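Local atomic coordinates of Alr4995 protein (Nostoc sp., PDB entry 6LRG), a protein that probably breaks down arginine through its dimethylargininase-like hydrolase part, which holds ornithine here, and carries a separate Rossmann-fold part that binds NAD. Residues I21-E26 and I162-Y167; L115-A120 and F138-D143; V493-V498 and N524-H529. One frame throughout, in Å; residues are numbered along the deposited sequence.

Contacts 1 and 2 share one ornithine site in the hydrolase-like part of the chain: Asn22 of contact 1 and Arg139 of contact 2 both hydrogen-bond the ligand's carboxylate. Their centres are about 15 Å apart and they touch directly, with Tyr167 CE2 3.6 Å from Arg139 NH2 and a weak hydrogen bond from Arg139 to the carbonyl of Ile21. Along the chain, contact 2 is nested within the loop that contact 1 closes. Contact 3 belongs to the Rossmann-fold region on the opposite side of the chain's centre, about 37 and 41 Å from contacts 1 and 2 between centres; there the side chain of Pro497 is about 11 Å from a bound NAD.

Contact 1 (I21-E26 and I162-Y167); sequences INPWME and IDERFY. With ORN (L-ornithine), chain E.
Glu164 meets Pro23 mainly through its backbone: its O lies 3.3 Å from CG of the proline ring, while its side-chain CG passes near CD. At Arg165 the carbonyl takes over. Trp24 NE1 gives its N-H to Arg165 O over 2.7 Å, almost dead straight at 177°, with the oxygen in the indole plane and the donor on a carbonyl lone pair, so the bond fixes how the indole is turned. The guanidinium of Arg165 leads away, gripping Asp163 side-on through NE and NH2 and forming a salt bridge to Glu475 of a second subunit. Tyr167 closes the run. A chi1 of 62° folds its ring back over its own backbone and under Asn22, whose CB stands 3.8 Å from the ring centroid in a CH-pi contact and whose amide stacks nearly parallel to it, the planes 13° apart. The hydroxyl is hydrogen-bonded to Gly259 O. Asn22 ND2 serves both Ala258 O and ornithine OXT, the latter at 3.1 Å, which ties this stack to the ligand pocket of the dimethylargininase-like domain. The loop 21-26 runs between strand 6-9 and helix 34-49, with Ile21 against helix 88-91; the loop 162-167 leads from strand 155-160 to strand 173-175.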
loop_
_atom_site.group_PDB
_atom_site.type_symbol
_atom_site.label_atom_id
_atom_site.label_comp_id
_atom_site.label_asym_id
_atom_site.label_seq_id
_atom_site.Cartn_x
_atom_site.Cartn_y
_atom_site.Cartn_z
ATOM N N ILE B 21 -26.407 5.768 31.682
ATOM C CA ILE B 21 -26.772 4.400 31.317
ATOM C C ILE B 21 -27.168 4.318 29.850
ATOM O O ILE B 21 -27.463 3.240 29.342
ATOM C CB ILE B 21 -27.919 3.840 32.198
ATOM C CG1 ILE B 21 -29.143 4.740 32.157
ATOM C CG2 ILE B 21 -27.468 3.638 33.644
ATOM C CD1 ILE B 21 -30.292 4.186 32.973
ATOM N N ASN B 22 -27.172 5.461 29.173
ATOM C CA ASN B 22 -27.249 5.470 27.719
ATOM C C ASN B 22 -26.374 6.611 27.190
ATOM O O ASN B 22 -26.075 7.547 27.934
ATOM C CB ASN B 22 -28.698 5.595 27.251
ATOM C CG ASN B 22 -29.230 6.990 27.388
ATOM O OD1 ASN B 22 -28.992 7.839 26.534
ATOM N ND2 ASN B 22 -29.965 7.241 28.469
ATOM N N PRO B 23 -25.946 6.536 25.917
ATOM C CA PRO B 23 -24.917 7.480 25.443
ATOM C C PRO B 23 -25.303 8.964 25.534
ATOM O O PRO B 23 -24.419 9.807 25.706
ATOM C CB PRO B 23 -24.706 7.067 23.974
ATOM C CG PRO B 23 -25.930 6.275 23.604
ATOM C CD PRO B 23 -26.327 5.573 24.867
ATOM N N TRP B 24 -26.589 9.286 25.436
ATOM C CA TRP B 24 -27.006 10.685 25.488
ATOM C C TRP B 24 -26.720 11.312 26.845
ATOM O O TRP B 24 -26.505 12.515 26.946
ATOM C CB TRP B 24 -28.484 10.811 25.164
ATOM C CG TRP B 24 -28.844 10.236 23.851
ATOM C CD1 TRP B 24 -29.102 8.928 23.573
ATOM C CD2 TRP B 24 -28.995 10.948 22.618
ATOM N NE1 TRP B 24 -29.411 8.779 22.242
ATOM C CE2 TRP B 24 -29.351 10.006 21.634
ATOM C CE3 TRP B 24 -28.864 12.290 22.251
ATOM C CZ2 TRP B 24 -29.580 10.364 20.306
ATOM C CZ3 TRP B 24 -29.087 12.644 20.933
ATOM C CH2 TRP B 24 -29.441 11.685 19.976
ATOM N N MET B 25 -26.705 10.489 27.888
ATOM C CA MET B 25 -26.489 10.980 29.243
ATOM C C MET B 25 -25.039 11.322 29.501
ATOM O O MET B 25 -24.708 11.863 30.559
ATOM C CB MET B 25 -26.944 9.949 30.277
ATOM C CG MET B 25 -28.391 9.517 30.126
ATOM S SD MET B 25 -28.820 8.213 31.292
ATOM C CE MET B 25 -29.263 9.160 32.744
ATOM N N GLU B 26 -24.175 10.988 28.548
ATOM C CA GLU B 26 -22.737 11.164 28.727
ATOM C C GLU B 26 -22.380 12.638 28.934
ATOM O O GLU B 26 -22.736 13.498 28.121
ATOM C CB GLU B 26 -21.973 10.579 27.530
ATOM C CG GLU B 26 -20.439 10.664 27.632
ATOM C CD GLU B 26 -19.839 9.785 28.728
ATOM O OE1 GLU B 26 -20.536 8.876 29.236
ATOM O OE2 GLU B 26 -18.655 10.008 29.078
ATOM N N ILE B 162 -29.407 -1.937 16.519
ATOM C CA ILE B 162 -27.974 -2.071 16.279
ATOM C C ILE B 162 -27.163 -0.811 16.574
ATOM O O ILE B 162 -25.941 -0.860 16.703
ATOM C CB ILE B 162 -27.713 -2.487 14.823
ATOM C CG1 ILE B 162 -28.268 -1.443 13.866
ATOM C CG2 ILE B 162 -28.364 -3.825 14.523
ATOM C CD1 ILE B 162 -28.202 -1.865 12.427
ATOM N N ASP B 163 -27.847 0.317 16.664
ATOM C CA ASP B 163 -27.212 1.598 16.950
ATOM C C ASP B 163 -27.513 1.985 18.390
ATOM O O ASP B 163 -28.677 2.112 18.779
ATOM C CB ASP B 163 -27.716 2.674 15.988
ATOM C CG ASP B 163 -26.910 3.972 16.070
ATOM O OD1 ASP B 163 -26.241 4.218 17.104
ATOM O OD2 ASP B 163 -26.963 4.758 15.092
ATOM N N GLU B 164 -26.461 2.182 19.173
ATOM C CA GLU B 164 -26.584 2.416 20.601
ATOM C C GLU B 164 -27.242 3.749 20.934
ATOM O O GLU B 164 -27.667 3.977 22.070
ATOM C CB GLU B 164 -25.207 2.354 21.244
ATOM C CG GLU B 164 -25.235 2.188 22.741
ATOM C CD GLU B 164 -23.844 2.088 23.320
ATOM O OE1 GLU B 164 -22.926 2.708 22.728
ATOM O OE2 GLU B 164 -23.671 1.394 24.352
ATOM N N ARG B 165 -27.305 4.638 19.949
ATOM C CA ARG B 165 -27.938 5.930 20.152
ATOM C C ARG B 165 -29.435 5.720 20.296
ATOM O O ARG B 165 -30.102 6.397 21.081
ATOM C CB ARG B 165 -27.628 6.881 18.991
ATOM C CG ARG B 165 -26.193 7.412 18.971
ATOM C CD ARG B 165 -25.963 8.303 17.753
ATOM N NE ARG B 165 -26.368 7.623 16.525
ATOM C CZ ARG B 165 -26.404 8.184 15.322
ATOM N NH1 ARG B 165 -26.062 9.455 15.161
ATOM N NH2 ARG B 165 -26.780 7.463 14.278
ATOM N N PHE B 166 -29.946 4.762 19.532
ATOM C CA PHE B 166 -31.355 4.409 19.545
ATOM C C PHE B 166 -31.530 3.076 20.239
ATOM O O PHE B 166 -31.903 2.077 19.622
ATOM C CB PHE B 166 -31.900 4.375 18.122
ATOM C CG PHE B 166 -31.576 5.614 17.339
ATOM C CD1 PHE B 166 -32.333 6.768 17.500
ATOM C CD2 PHE B 166 -30.501 5.639 16.469
ATOM C CE1 PHE B 166 -32.030 7.925 16.789
ATOM C CE2 PHE B 166 -30.193 6.793 15.755
ATOM C CZ PHE B 166 -30.956 7.935 15.917
ATOM N N TYR B 167 -31.233 3.100 21.536
ATOM C CA TYR B 167 -31.219 1.943 22.421
ATOM C C TYR B 167 -32.628 1.453 22.803
ATOM O O TYR B 167 -32.792 0.328 23.280
ATOM C CB TYR B 167 -30.418 2.288 23.685
ATOM C CG TYR B 167 -31.031 3.427 24.459
ATOM C CD1 TYR B 167 -30.851 4.742 24.058
ATOM C CD2 TYR B 167 -31.826 3.181 25.571
ATOM C CE1 TYR B 167 -31.437 5.782 24.751
ATOM C CE2 TYR B 167 -32.407 4.208 26.273
ATOM C CZ TYR B 167 -32.214 5.510 25.865
ATOM O OH TYR B 167 -32.818 6.544 26.568
HETATM N N ORN E . -32.510 7.530 31.319
HETATM C CA ORN E . -33.503 6.656 30.774
HETATM C CB ORN E . -34.084 7.226 29.497
HETATM C CG ORN E . -35.170 6.312 28.972
HETATM C CD ORN E . -35.914 6.985 27.841
HETATM N NE ORN E . -36.574 6.007 27.032
HETATM C C ORN E . -32.859 5.313 30.521
HETATM O O ORN E . -33.509 4.243 30.656
HETATM O OXT ORN E . -31.647 5.275 30.197
#

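Contact 2 (L115-A120 and F138-D143); sequences LPFEGA and FRSELD. With ORN (L-ornithine), chain E.
The guanidinium of Arg139 is engaged at its edge by two carboxylates, those of Glu118 and of the bound ornithine. NH1 and NH2 grip the ligand end-on, NH1 reaching ornithine O at 2.9 Å and NH2 reaching OXT at 2.7 Å, and this pairing holds the amino-acid carboxylate in the pocket of a dimethylargininase-like (guanidine-modifying enzyme) domain. NH1 also forms a salt bridge with Glu118 OE1 at 2.6 Å; it comes in on the syn lone pair of that oxygen, but the bond is bent (138° at the hydrogen) and OE1 is tilted from the guanidinium plane. The carboxylate and guanidinium planes are 74° apart. A second flat group, the Phe117 ring, has the backbone N of Gly119 over the centre of one face, and its CD1 comes near Ser140 OG.

Glu118 crosses over the aliphatic part of Arg139: CB and CG lie against the Glu118 carboxylate, and the bend at chi2 (-66°) turns CD back alongside it as well. That carboxylate has further partners, OE1 being hydrogen-bonded to His168 NE2 and OE2 to the backbone N of Leu86, so the second shell positions the group that in turn steadies the ligand-binding arginine.

Away from the ligand, the two loops join by backbone and apolar contacts. Glu141 N donates to Pro116 O at 3.0 Å, and Pro116 CB sits 3.1 Å from Arg139 O. Leu115 lays CD2 against Asp143 CB. The acidic ends here point to other partners: Glu141 and Asp143 form salt bridges with Arg325 of a third subunit, and Asp143 also binds Lys334 and Ser336. Ser140 OG has two partners, Asp122 OD2 and, as acceptor, Glu118 N at 3.1 Å.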
loop_
_atom_site.group_PDB
_atom_site.type_symbol
_atom_site.label_atom_id
_atom_site.label_comp_id
_atom_site.label_asym_id
_atom_site.label_seq_id
_atom_site.Cartn_x
_atom_site.Cartn_y
_atom_site.Cartn_z
ATOM N N LEU B 115 -34.737 -11.702 32.965
ATOM C CA LEU B 115 -35.090 -11.208 31.630
ATOM C C LEU B 115 -35.449 -9.738 31.630
ATOM O O LEU B 115 -36.590 -9.379 31.926
ATOM C CB LEU B 115 -36.260 -11.968 31.031
ATOM C CG LEU B 115 -36.126 -13.464 30.825
ATOM C CD1 LEU B 115 -37.432 -13.974 30.264
ATOM C CD2 LEU B 115 -34.976 -13.773 29.890
ATOM N N PRO B 116 -34.485 -8.876 31.293
ATOM C CA PRO B 116 -34.822 -7.463 31.119
ATOM C C PRO B 116 -35.852 -7.224 30.029
ATOM O O PRO B 116 -35.856 -7.861 28.980
ATOM C CB PRO B 116 -33.477 -6.822 30.741
ATOM C CG PRO B 116 -32.572 -7.975 30.413
ATOM C CD PRO B 116 -33.034 -9.088 31.269
ATOM N N PHE B 117 -36.748 -6.298 30.311
ATOM C CA PHE B 117 -37.758 -5.868 29.360
ATOM C C PHE B 117 -38.204 -4.500 29.789
ATOM O O PHE B 117 -38.536 -4.314 30.953
ATOM C CB PHE B 117 -38.946 -6.816 29.315
ATOM C CG PHE B 117 -40.122 -6.239 28.613
ATOM C CD1 PHE B 117 -40.089 -6.048 27.249
ATOM C CD2 PHE B 117 -41.251 -5.852 29.319
ATOM C CE1 PHE B 117 -41.160 -5.498 26.593
ATOM C CE2 PHE B 117 -42.332 -5.291 28.672
ATOM C CZ PHE B 117 -42.290 -5.121 27.304
ATOM N N GLU B 118 -38.196 -3.537 28.881
ATOM C CA GLU B 118 -38.334 -2.150 29.317
ATOM C C GLU B 118 -39.542 -1.437 28.714
ATOM O O GLU B 118 -39.483 -0.259 28.391
ATOM C CB GLU B 118 -37.041 -1.382 29.023
ATOM C CG GLU B 118 -35.830 -1.984 29.761
ATOM C CD GLU B 118 -34.685 -0.993 30.034
ATOM O OE1 GLU B 118 -34.665 0.096 29.420
ATOM O OE2 GLU B 118 -33.789 -1.321 30.857
ATOM N N GLY B 119 -40.648 -2.162 28.596
ATOM C CA GLY B 119 -41.958 -1.548 28.420
ATOM C C GLY B 119 -42.362 -1.105 27.033
ATOM O O GLY B 119 -41.813 -1.555 26.029
ATOM N N ALA B 120 -43.336 -0.210 26.984
ATOM C CA ALA B 120 -43.817 0.303 25.718
ATOM C C ALA B 120 -42.695 1.074 25.055
ATOM O O ALA B 120 -42.677 1.236 23.841
ATOM C CB ALA B 120 -45.058 1.194 25.912
ATOM N N PHE B 138 -30.343 -3.988 23.197
ATOM C CA PHE B 138 -29.668 -3.238 24.259
ATOM C C PHE B 138 -30.342 -3.347 25.633
ATOM O O PHE B 138 -29.673 -3.505 26.652
ATOM C CB PHE B 138 -29.562 -1.761 23.845
ATOM C CG PHE B 138 -28.722 -1.540 22.606
ATOM C CD1 PHE B 138 -27.338 -1.571 22.675
ATOM C CD2 PHE B 138 -29.320 -1.331 21.375
ATOM C CE1 PHE B 138 -26.565 -1.384 21.540
ATOM C CE2 PHE B 138 -28.559 -1.143 20.245
ATOM C CZ PHE B 138 -27.175 -1.166 20.328
ATOM N N ARG B 139 -31.666 -3.251 25.672
ATOM C CA ARG B 139 -32.355 -3.258 26.950
ATOM C C ARG B 139 -33.249 -4.479 27.122
ATOM O O ARG B 139 -33.103 -5.224 28.079
ATOM C CB ARG B 139 -33.168 -1.980 27.107
ATOM C CG ARG B 139 -32.312 -0.724 27.201
ATOM C CD ARG B 139 -31.460 -0.673 28.465
ATOM N NE ARG B 139 -30.852 0.646 28.589
ATOM C CZ ARG B 139 -31.404 1.694 29.202
ATOM N NH1 ARG B 139 -32.588 1.582 29.799
ATOM N NH2 ARG B 139 -30.761 2.861 29.228
ATOM N N SER B 140 -34.182 -4.691 26.206
ATOM C CA SER B 140 -34.998 -5.879 26.301
ATOM C C SER B 140 -34.289 -7.087 25.720
ATOM O O SER B 140 -33.779 -7.041 24.608
ATOM C CB SER B 140 -36.325 -5.665 25.598
ATOM O OG SER B 140 -36.974 -4.542 26.164
ATOM N N GLU B 141 -34.269 -8.168 26.486
ATOM C CA GLU B 141 -33.805 -9.446 25.998
ATOM C C GLU B 141 -34.788 -10.057 24.998
ATOM O O GLU B 141 -36.013 -10.003 25.181
ATOM C CB GLU B 141 -33.581 -10.408 27.170
ATOM C CG GLU B 141 -32.661 -11.598 26.826
ATOM C CD GLU B 141 -31.179 -11.228 26.772
ATOM O OE1 GLU B 141 -30.374 -12.038 26.260
ATOM O OE2 GLU B 141 -30.813 -10.140 27.260
ATOM N N LEU B 142 -34.241 -10.636 23.936
ATOM C CA LEU B 142 -35.023 -11.375 22.951
ATOM C C LEU B 142 -35.960 -12.385 23.581
ATOM O O LEU B 142 -37.092 -12.560 23.123
ATOM C CB LEU B 142 -34.089 -12.099 21.983
ATOM C CG LEU B 142 -34.787 -13.031 20.990
ATOM C CD1 LEU B 142 -35.719 -12.234 20.119
ATOM C CD2 LEU B 142 -33.763 -13.781 20.139
ATOM N N ASP B 143 -35.487 -13.045 24.634
ATOM C CA ASP B 143 -36.237 -14.110 25.306
ATOM C C ASP B 143 -37.467 -13.639 26.115
ATOM O O ASP B 143 -38.251 -14.461 26.577
ATOM C CB ASP B 143 -35.310 -14.882 26.235
ATOM C CG ASP B 143 -34.684 -16.090 25.564
ATOM O OD1 ASP B 143 -35.155 -16.465 24.475
ATOM O OD2 ASP B 143 -33.730 -16.664 26.125
HETATM N N ORN E . -32.510 7.530 31.319
HETATM C CA ORN E . -33.503 6.656 30.774
HETATM C CB ORN E . -34.084 7.226 29.497
HETATM C CG ORN E . -35.170 6.312 28.972
HETATM C CD ORN E . -35.914 6.985 27.841
HETATM N NE ORN E . -36.574 6.007 27.032
HETATM C C ORN E . -32.859 5.313 30.521
HETATM O O ORN E . -33.509 4.243 30.656
HETATM O OXT ORN E . -31.647 5.275 30.197
#

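Contact 3 (V493-V498 and N524-H529)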
loop_
_atom_site.group_PDB
_atom_site.type_symbol
_atom_site.label_atom_id
_atom_site.label_comp_id
_atom_site.label_asym_id
_atom_site.label_seq_id
_atom_site.Cartn_x
_atom_site.Cartn_y
_atom_site.Cartn_z
ATOM N N VAL B 493 -20.466 1.387 -18.887
ATOM C CA VAL B 493 -19.944 1.179 -17.551
ATOM C C VAL B 493 -19.422 -0.235 -17.373
ATOM O O VAL B 493 -20.074 -1.208 -17.753
ATOM C CB VAL B 493 -21.018 1.488 -16.479
ATOM C CG1 VAL B 493 -20.550 1.037 -15.118
ATOM C CG2 VAL B 493 -21.301 2.975 -16.453
ATOM N N THR B 494 -18.222 -0.348 -16.825
ATOM C CA THR B 494 -17.738 -1.640 -16.359
ATOM C C THR B 494 -17.650 -1.543 -14.848
ATOM O O THR B 494 -17.174 -0.535 -14.320
ATOM C CB THR B 494 -16.373 -2.039 -16.986
ATOM O OG1 THR B 494 -15.353 -1.143 -16.552
ATOM C CG2 THR B 494 -16.442 -1.973 -18.487
ATOM N N ALA B 495 -18.137 -2.564 -14.153
ATOM C CA ALA B 495 -18.269 -2.498 -12.695
ATOM C C ALA B 495 -17.941 -3.820 -12.029
ATOM O O ALA B 495 -18.300 -4.867 -12.538
ATOM C CB ALA B 495 -19.682 -2.072 -12.315
ATOM N N GLY B 496 -17.270 -3.764 -10.886
ATOM C CA GLY B 496 -17.002 -4.946 -10.091
ATOM C C GLY B 496 -17.760 -4.873 -8.780
ATOM O O GLY B 496 -18.379 -3.856 -8.485
ATOM N N PRO B 497 -17.704 -5.952 -7.979
ATOM C CA PRO B 497 -18.489 -6.091 -6.752
ATOM C C PRO B 497 -18.109 -5.069 -5.705
ATOM O O PRO B 497 -18.904 -4.798 -4.805
ATOM C CB PRO B 497 -18.149 -7.504 -6.264
ATOM C CG PRO B 497 -17.542 -8.177 -7.388
ATOM C CD PRO B 497 -16.862 -7.134 -8.209
ATOM N N VAL B 498 -16.914 -4.501 -5.810
ATOM C CA VAL B 498 -16.517 -3.479 -4.855
ATOM C C VAL B 498 -17.478 -2.289 -4.941
ATOM O O VAL B 498 -17.734 -1.623 -3.946
ATOM C CB VAL B 498 -15.072 -3.040 -5.076
ATOM C CG1 VAL B 498 -14.645 -2.074 -3.997
ATOM C CG2 VAL B 498 -14.174 -4.250 -5.053
ATOM N N ASN B 524 -20.118 -12.301 -13.250
ATOM C CA ASN B 524 -21.067 -12.962 -12.398
ATOM C C ASN B 524 -21.238 -12.254 -11.058
ATOM O O ASN B 524 -22.355 -11.998 -10.613
ATOM C CB ASN B 524 -20.606 -14.396 -12.173
ATOM C CG ASN B 524 -21.705 -15.278 -11.667
ATOM O OD1 ASN B 524 -22.649 -15.600 -12.407
ATOM N ND2 ASN B 524 -21.591 -15.703 -10.414
ATOM N N ALA B 525 -20.113 -11.927 -10.430
ATOM C CA ALA B 525 -20.099 -11.510 -9.031
ATOM C C ALA B 525 -20.840 -10.193 -8.763
ATOM O O ALA B 525 -21.547 -10.080 -7.763
ATOM C CB ALA B 525 -18.671 -11.413 -8.548
ATOM N N ILE B 526 -20.686 -9.209 -9.648
ATOM C CA ILE B 526 -21.315 -7.897 -9.468
ATOM C C ILE B 526 -22.823 -8.046 -9.456
ATOM O O ILE B 526 -23.499 -7.446 -8.643
ATOM C CB ILE B 526 -20.900 -6.887 -10.571
ATOM C CG1 ILE B 526 -21.692 -5.592 -10.439
ATOM C CG2 ILE B 526 -21.132 -7.447 -11.968
ATOM C CD1 ILE B 526 -21.327 -4.789 -9.229
ATOM N N ALA B 527 -23.339 -8.889 -10.340
ATOM C CA ALA B 527 -24.760 -9.138 -10.431
ATOM C C ALA B 527 -25.260 -9.886 -9.208
ATOM O O ALA B 527 -26.306 -9.547 -8.667
ATOM C CB ALA B 527 -25.076 -9.916 -11.688
ATOM N N VAL B 528 -24.536 -10.913 -8.772
ATOM C CA VAL B 528 -24.999 -11.668 -7.615
ATOM C C VAL B 528 -24.962 -10.781 -6.382
ATOM O O VAL B 528 -25.898 -10.780 -5.594
ATOM C CB VAL B 528 -24.172 -12.939 -7.345
ATOM C CG1 VAL B 528 -24.648 -13.602 -6.070
ATOM C CG2 VAL B 528 -24.301 -13.920 -8.494
ATOM N N HIS B 529 -23.901 -10.005 -6.224
ATOM C CA HIS B 529 -23.783 -9.169 -5.044
ATOM C C HIS B 529 -24.824 -8.053 -5.032
ATOM O O HIS B 529 -25.400 -7.757 -3.988
ATOM C CB HIS B 529 -22.373 -8.588 -4.938
ATOM C CG HIS B 529 -21.382 -9.555 -4.388
ATOM N ND1 HIS B 529 -21.300 -9.845 -3.044
ATOM C CD2 HIS B 529 -20.457 -10.331 -5.001
ATOM C CE1 HIS B 529 -20.354 -10.745 -2.851
ATOM N NE2 HIS B 529 -19.827 -11.057 -4.022
#
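Beyond the end of strand 491-495 the backbone passes through Gly496 to Pro497, whose CA comes within 4.3 Å of Ile526 CA in the opening turns of helix 524-536. This is the Rossmann-fold part of the chain: strands 491-495 and 519-523 are parallel neighbours in a six-stranded sheet, joined by a beta-alpha-beta crossover, and the helix that touches here starts directly after the second of them. No hydrogen bond spans the two segments, and the join is made by side chains and by carbonyl oxygens resting on carbon.

Ile526 does most of the work on the helix. Its CG1 extends away from its own N (chi1 174°), and the following bend at chi2 (69°) carries CD1 up to Gly496 O, 3.2 Å away. Its CB lies 3.8 Å from Ala495 O, and CD1 is also the atom nearest the methyl of Ala495, so one isoleucine bridges the strand end and the turn after it. The Pro497 ring reaches the helix one residue earlier and one turn later, with CG on the methyl of Ala525 at 3.6 Å and CB beside the imidazole of His529. That imidazole is positioned from elsewhere: ND1 is hydrogen-bonded to Ser539 OG, and the ring meets His501 edge-to-face. Strand end and helix start thus pack together at the same end of the sheet, with the proline wedged against the helix and His529 CD2 lying 3.9 Å from Pro497 CB.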